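Local atomic coordinates of quinoline 2-oxidoreductase large subunit (Pseudomonas putida, PDB entry 1T3Q), a protein that forms the molybdenum-carrying large subunit of an enzyme that hydroxylates quinoline at carbon 2, using a molybdopterin cytosine dinucleotide cofactor. Residues 45-50 / 113-118; 76-81 / 104-109; 569-574 / 615-620. All coordinates share one frame; numbering follows the deposited sequence.

Contacts 1 and 2 are neighbours, with centres about 10 Å apart and all four segments in the a/b hammerhead domain; along the chain, contact 2 is nested inside the loop that contact 1 closes. They meet through Ile-115 O and Ala-105 N, 2.8 Å apart, and through Ser-50 OG and Thr-109 OG1, 3.0 Å apart, both probable hydrogen bonds. Contact 3 belongs to a molybdopterin cofactor-binding domain, its centre about 62 Å from that of contact 1 and about 63 Å from that of contact 2, with about 51 Å between the nearest atoms of contacts 1 and 3. None of the three supplies the residues surrounding the molybdenum, among them Gln-224, Arg-371 and Glu-743.

Contact 1 (45-50 / 113-118)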
# COMPACT_ATOMS: atom_id res chain seq x y z
N VAL B 45 16.41 7.32 10.09
CA VAL B 45 17.80 7.01 10.39
C VAL B 45 18.74 8.11 9.90
O VAL B 45 18.50 8.74 8.87
CB VAL B 45 18.23 5.65 9.75
CG1 VAL B 45 18.22 5.75 8.24
CG2 VAL B 45 19.61 5.24 10.26
N ALA B 46 19.79 8.35 10.68
CA ALA B 46 20.82 9.33 10.35
C ALA B 46 22.13 8.60 10.58
O ALA B 46 22.18 7.67 11.38
CB ALA B 46 20.74 10.55 11.24
N SER B 47 23.19 9.03 9.90
CA SER B 47 24.47 8.35 10.04
C SER B 47 25.64 9.23 10.47
O SER B 47 25.70 10.42 10.14
CB SER B 47 24.85 7.68 8.72
OG SER B 47 23.86 6.75 8.31
N LEU B 48 26.55 8.64 11.23
CA LEU B 48 27.77 9.32 11.64
C LEU B 48 28.80 8.62 10.77
O LEU B 48 28.86 7.39 10.73
CB LEU B 48 28.09 9.08 13.12
CG LEU B 48 29.47 9.60 13.54
CD1 LEU B 48 29.56 11.11 13.29
CD2 LEU B 48 29.71 9.29 15.02
N ARG B 49 29.62 9.40 10.07
CA ARG B 49 30.61 8.84 9.17
C ARG B 49 32.04 9.12 9.59
O ARG B 49 32.32 10.01 10.39
CB ARG B 49 30.38 9.38 7.76
CG ARG B 49 28.99 9.06 7.24
CD ARG B 49 28.63 9.85 6.00
NE ARG B 49 27.26 9.53 5.60
CZ ARG B 49 26.92 8.49 4.85
NH1 ARG B 49 27.86 7.67 4.39
NH2 ARG B 49 25.65 8.26 4.57
N SER B 50 32.96 8.34 9.02
CA SER B 50 34.37 8.47 9.29
C SER B 50 34.92 9.76 8.70
O SER B 50 34.62 10.12 7.55
CB SER B 50 35.13 7.28 8.70
OG SER B 50 36.53 7.51 8.71
N GLY B 113 33.76 8.96 4.94
CA GLY B 113 32.37 8.80 4.57
C GLY B 113 31.78 7.45 4.96
O GLY B 113 30.57 7.28 4.93
N GLU B 114 32.64 6.49 5.31
CA GLU B 114 32.13 5.17 5.70
C GLU B 114 31.31 5.35 6.97
O GLU B 114 31.67 6.14 7.83
CB GLU B 114 33.28 4.19 5.94
CG GLU B 114 32.82 2.75 6.11
CD GLU B 114 33.99 1.77 6.11
OE1 GLU B 114 33.77 0.59 5.72
OE2 GLU B 114 35.11 2.16 6.50
N ILE B 115 30.21 4.62 7.09
CA ILE B 115 29.36 4.73 8.26
C ILE B 115 30.00 4.06 9.47
O ILE B 115 30.49 2.94 9.38
CB ILE B 115 27.98 4.09 8.00
CG1 ILE B 115 27.39 4.64 6.69
CG2 ILE B 115 27.05 4.38 9.16
CD1 ILE B 115 26.13 3.92 6.24
N VAL B 116 30.00 4.75 10.61
CA VAL B 116 30.58 4.19 11.83
C VAL B 116 29.50 4.00 12.89
O VAL B 116 29.69 3.27 13.87
CB VAL B 116 31.71 5.08 12.39
CG1 VAL B 116 32.78 5.28 11.33
CG2 VAL B 116 31.15 6.42 12.85
N ALA B 117 28.37 4.67 12.69
CA ALA B 117 27.25 4.56 13.62
C ALA B 117 25.97 5.07 12.98
O ALA B 117 26.01 5.96 12.13
CB ALA B 117 27.54 5.36 14.89
N VAL B 118 24.85 4.48 13.36
CA VAL B 118 23.55 4.91 12.85
C VAL B 118 22.61 5.20 14.01
O VAL B 118 22.66 4.55 15.06
CB VAL B 118 22.90 3.85 11.93
CG1 VAL B 118 23.68 3.75 10.63
CG2 VAL B 118 22.83 2.50 12.63
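Arg-49 NH1 donates a hydrogen bond of 2.8 Å to Gly-113 O, nearly along the carbonyl axis, with the oxygen close to the guanidinium plane. Ile-115 CG1 covers one face of the same group, 3.8 Å from Arg-49 NH1, while NH2 forms a salt bridge to Glu-287, so bonds on two nitrogens and packing on a face fix how the group is turned. An alanine here would probably leave Gly-113 O without this donor and Glu-287 without its positive mate.

Leu-48 and Ala-117 share one face of the sheet, their CB atoms 4.2 Å apart; Ser-47 and Val-118 share the other, where Val-45 CG2 also packs 3.9 Å from Val-118 CB. Leu-48 has CG anti to its backbone N (chi1 171°), which sets Leu-48 CG 3.7 Å from Val-116 CG2, the two side chains crossing obliquely.

Beyond Arg-49 the chains stay joined by Ser-50 N to Glu-114 O and Gly-113 N to Ser-50 O. On the other side of Arg-49, Leu-48 O takes a nearly straight bond from Val-116 N at 2.9 Å and a weak one from Ala-117 N at 3.4 Å. Two residues thus face one across antiparallel strands 43-49 and 115-121, the signature of a classic beta bulge.

Contact 2 (76-81 / 104-109)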
# COMPACT_ATOMS: atom_id res chain seq x y z
N CYS B 76 26.48 0.67 16.54
CA CYS B 76 27.85 0.89 16.09
C CYS B 76 28.19 -0.37 15.28
O CYS B 76 27.35 -1.26 15.13
CB CYS B 76 28.80 1.07 17.27
SG CYS B 76 28.97 -0.36 18.35
N GLY B 77 29.40 -0.45 14.76
CA GLY B 77 29.79 -1.60 13.96
C GLY B 77 29.62 -2.96 14.61
O GLY B 77 29.27 -3.93 13.93
N ALA B 78 29.86 -3.04 15.91
CA ALA B 78 29.75 -4.29 16.64
C ALA B 78 28.32 -4.79 16.73
O ALA B 78 28.07 -6.00 16.69
CB ALA B 78 30.34 -4.13 18.04
N ASP B 79 27.38 -3.87 16.87
CA ASP B 79 25.97 -4.23 16.94
C ASP B 79 25.53 -4.87 15.63
O ASP B 79 24.85 -5.90 15.61
CB ASP B 79 25.11 -2.99 17.19
CG ASP B 79 25.38 -2.36 18.54
OD1 ASP B 79 25.28 -3.08 19.55
OD2 ASP B 79 25.68 -1.15 18.58
N VAL B 80 25.92 -4.24 14.53
CA VAL B 80 25.56 -4.73 13.20
C VAL B 80 26.26 -6.05 12.86
O VAL B 80 25.65 -6.96 12.31
CB VAL B 80 25.89 -3.68 12.13
CG1 VAL B 80 25.43 -4.17 10.77
CG2 VAL B 80 25.21 -2.37 12.47
N ALA B 81 27.54 -6.14 13.21
CA ALA B 81 28.32 -7.34 12.92
C ALA B 81 27.64 -8.61 13.44
O ALA B 81 27.84 -9.69 12.89
CB ALA B 81 29.71 -7.21 13.52
N LEU B 104 28.66 -1.34 8.67
CA LEU B 104 29.21 -0.26 9.48
C LEU B 104 30.64 -0.62 9.80
O LEU B 104 30.94 -1.78 10.08
CB LEU B 104 28.44 -0.12 10.80
CG LEU B 104 27.46 1.05 10.92
CD1 LEU B 104 26.33 0.88 9.92
CD2 LEU B 104 26.91 1.09 12.34
N ALA B 105 31.54 0.35 9.74
CA ALA B 105 32.94 0.08 10.06
C ALA B 105 32.96 -0.50 11.46
O ALA B 105 32.18 -0.08 12.32
CB ALA B 105 33.75 1.37 10.01
N ASN B 106 33.82 -1.49 11.70
CA ASN B 106 33.91 -2.10 13.01
C ASN B 106 35.38 -2.24 13.39
O ASN B 106 36.05 -3.15 12.94
CB ASN B 106 33.25 -3.48 13.01
CG ASN B 106 33.08 -4.05 14.42
OD1 ASN B 106 32.62 -5.18 14.59
ND2 ASN B 106 33.44 -3.27 15.42
N GLY B 107 35.86 -1.32 14.22
CA GLY B 107 37.25 -1.38 14.63
C GLY B 107 38.18 -0.59 13.72
O GLY B 107 39.24 -0.13 14.15
N VAL B 108 37.79 -0.43 12.46
CA VAL B 108 38.61 0.32 11.50
C VAL B 108 37.73 0.89 10.39
O VAL B 108 36.75 0.27 10.00
CB VAL B 108 39.69 -0.60 10.88
CG1 VAL B 108 39.04 -1.76 10.15
CG2 VAL B 108 40.57 0.20 9.92
N THR B 109 38.08 2.08 9.90
CA THR B 109 37.34 2.69 8.81
C THR B 109 38.29 2.72 7.62
O THR B 109 39.49 2.91 7.80
CB THR B 109 36.86 4.13 9.15
OG1 THR B 109 37.98 4.98 9.40
CG2 THR B 109 35.98 4.10 10.39
O HOH W 1 31.44 1.44 14.41
O HOH W 2 29.62 -4.03 11.07
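Asn-106 lays its amide against the first peptide of helix 77-81. Asn-106 CG stands anti to its own backbone N (chi1 -169°) and comes 3.6 Å from Gly-77 C, with Asn-106 ND2 3.6 Å from Ala-78 N, while OD1 lies toward Ala-81 CB. Leu-104 has a less relaxed conformation: its chi1 of -104° lies well away from a staggered value. Leu-104 CD2 reaches to 3.5 Å from Cys-76 C, and Leu-104 CB packs 3.7 Å from Gly-77 CA. Of the two branches of Val-80, CG2 makes the contact, 3.9 Å from Leu-104 CD2, the two side chains crossing at about a right angle.

Gly-77 permits this closeness, since a beta carbon there would run into Ala-105 O. Two waters fill in the polar bonding, one between Gly-77 N and Ala-105 O, the other between Gly-77 O and Leu-104 O. At the N-cap, Cys-76 N donates to the anti lone pair of Asp-79 OD2 at 2.8 Å, which is one half of a capping box.

Leu-267 of helix 263-275 touches both Val-80 and Leu-104, and Leu-104 also rests on Ile-115 and Val-118. Leu-104 thus lies between the short helix, helix 263-275 and strand 115-121, while strand 108-109 runs on to pair with strand 55-61.

Contact 3 (569-574 / 615-620); sequences KQLAGH and THPPGF
His-574 receives Pro-617 over one face of its imidazole. The proline CB lies 3.7 Å from the centroid of the His-574 ring and 22° off the ring normal, a CH-pi contact displaced toward the rim, where Pro-617 CB is 3.5 Å from His-574 ND1. His-574 CG, held anti to its backbone N (chi1 -180°), is thereby brought equally close to the same CB. At the edge of the ring, His-574 CD2 comes within 3.0 Å of Thr-615 O, and Leu-571 CD1 closes on that oxygen to 3.1 Å. Carbon atoms therefore crowd a buried carbonyl that has no hydrogen-bonding partner in the model. Leu-571 CD1 also meets Pro-617 CD at 3.8 Å, and Leu-571 CB lies near Phe-620 CZ. Further back along the helix, Gln-570 directs NE2 at the edge of the Phe-620 ring, 3.7 Å from Phe-620 CD2, with amide and ring planes 68° apart.

The loop presents its prolines and phenylalanine through a type II beta turn, Pro-617 to Phe-620, closed by Phe-620 N bonding to Pro-617 O at 3.2 Å, with Pro-618 at the second position and Gly-619, at positive phi, at the third. It packs on helix 549-576 within a molybdopterin cofactor-binding domain.

Within the loop, Phe-620 sets CE1 3.8 Å above the centre of the His-616 ring. Thr-615 OG1 is hydrogen-bonded to Ala-612 O, which ties the start of the segment to the chain just after helix 602-611. That helix also packs on Leu-571 through Val-605, Ala-608 and Ala-609. Met-1 of a second copy of this subunit packs on both His-616 and Phe-620.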
# COMPACT_ATOMS: atom_id res chain seq x y z
N LYS B 569 -4.68 -18.62 -30.51
CA LYS B 569 -4.68 -19.08 -31.91
C LYS B 569 -5.29 -20.47 -32.02
O LYS B 569 -6.02 -20.77 -32.97
CB LYS B 569 -3.25 -19.08 -32.46
CG LYS B 569 -2.67 -17.68 -32.67
CD LYS B 569 -1.15 -17.69 -32.79
CE LYS B 569 -0.67 -18.46 -34.01
NZ LYS B 569 0.83 -18.46 -34.12
N GLN B 570 -5.00 -21.33 -31.04
CA GLN B 570 -5.53 -22.69 -31.03
C GLN B 570 -7.04 -22.69 -30.89
O GLN B 570 -7.73 -23.46 -31.56
CB GLN B 570 -4.93 -23.48 -29.86
CG GLN B 570 -3.43 -23.63 -29.95
CD GLN B 570 -2.84 -24.30 -28.73
OE1 GLN B 570 -1.62 -24.40 -28.60
NE2 GLN B 570 -3.69 -24.77 -27.84
N LEU B 571 -7.56 -21.84 -30.02
CA LEU B 571 -9.00 -21.76 -29.82
C LEU B 571 -9.66 -21.16 -31.05
O LEU B 571 -10.71 -21.62 -31.50
CB LEU B 571 -9.32 -20.91 -28.59
CG LEU B 571 -10.80 -20.71 -28.28
CD1 LEU B 571 -11.46 -22.08 -28.11
CD2 LEU B 571 -10.97 -19.88 -27.01
N ALA B 572 -9.04 -20.12 -31.60
CA ALA B 572 -9.58 -19.45 -32.77
C ALA B 572 -9.58 -20.40 -33.97
O ALA B 572 -10.54 -20.44 -34.74
CB ALA B 572 -8.77 -18.21 -33.08
N GLY B 573 -8.49 -21.14 -34.13
CA GLY B 573 -8.40 -22.08 -35.24
C GLY B 573 -9.46 -23.15 -35.14
O GLY B 573 -10.00 -23.61 -36.15
N HIS B 574 -9.78 -23.54 -33.91
CA HIS B 574 -10.78 -24.56 -33.66
C HIS B 574 -12.16 -24.07 -34.10
O HIS B 574 -12.92 -24.79 -34.75
CB HIS B 574 -10.80 -24.92 -32.17
CG HIS B 574 -11.80 -25.97 -31.81
ND1 HIS B 574 -11.72 -27.27 -32.27
CD2 HIS B 574 -12.91 -25.92 -31.03
CE1 HIS B 574 -12.72 -27.97 -31.78
NE2 HIS B 574 -13.46 -27.18 -31.03
N THR B 615 -16.44 -24.48 -26.33
CA THR B 615 -15.72 -24.07 -27.54
C THR B 615 -14.25 -24.49 -27.57
O THR B 615 -13.57 -24.32 -28.58
CB THR B 615 -15.77 -22.53 -27.72
OG1 THR B 615 -14.98 -21.91 -26.70
CG2 THR B 615 -17.19 -22.02 -27.62
N HIS B 616 -13.76 -25.04 -26.46
CA HIS B 616 -12.36 -25.45 -26.36
C HIS B 616 -12.03 -26.73 -27.13
O HIS B 616 -12.78 -27.70 -27.08
CB HIS B 616 -11.97 -25.68 -24.90
CG HIS B 616 -12.12 -24.46 -24.03
ND1 HIS B 616 -12.65 -23.27 -24.49
CD2 HIS B 616 -11.80 -24.26 -22.73
CE1 HIS B 616 -12.65 -22.39 -23.51
NE2 HIS B 616 -12.14 -22.96 -22.43
N PRO B 617 -10.90 -26.73 -27.86
CA PRO B 617 -10.51 -27.93 -28.61
C PRO B 617 -9.94 -28.97 -27.63
O PRO B 617 -9.55 -28.63 -26.51
CB PRO B 617 -9.45 -27.39 -29.57
CG PRO B 617 -8.80 -26.30 -28.77
CD PRO B 617 -10.01 -25.60 -28.16
N PRO B 618 -9.90 -30.25 -28.04
CA PRO B 618 -9.37 -31.26 -27.12
C PRO B 618 -7.91 -31.02 -26.70
O PRO B 618 -7.10 -30.55 -27.50
CB PRO B 618 -9.55 -32.57 -27.90
CG PRO B 618 -9.48 -32.12 -29.34
CD PRO B 618 -10.29 -30.85 -29.32
N GLY B 619 -7.61 -31.33 -25.44
CA GLY B 619 -6.27 -31.15 -24.90
C GLY B 619 -5.88 -29.71 -24.65
O GLY B 619 -4.74 -29.42 -24.28
N PHE B 620 -6.82 -28.80 -24.86
CA PHE B 620 -6.59 -27.37 -24.68
C PHE B 620 -6.23 -26.98 -23.25
O PHE B 620 -6.73 -27.58 -22.30
CB PHE B 620 -7.86 -26.61 -25.09
CG PHE B 620 -7.72 -25.11 -25.08
CD1 PHE B 620 -8.61 -24.31 -24.37
CD2 PHE B 620 -6.74 -24.48 -25.84
CE1 PHE B 620 -8.54 -22.93 -24.42
CE2 PHE B 620 -6.65 -23.09 -25.90
CZ PHE B 620 -7.56 -22.31 -25.18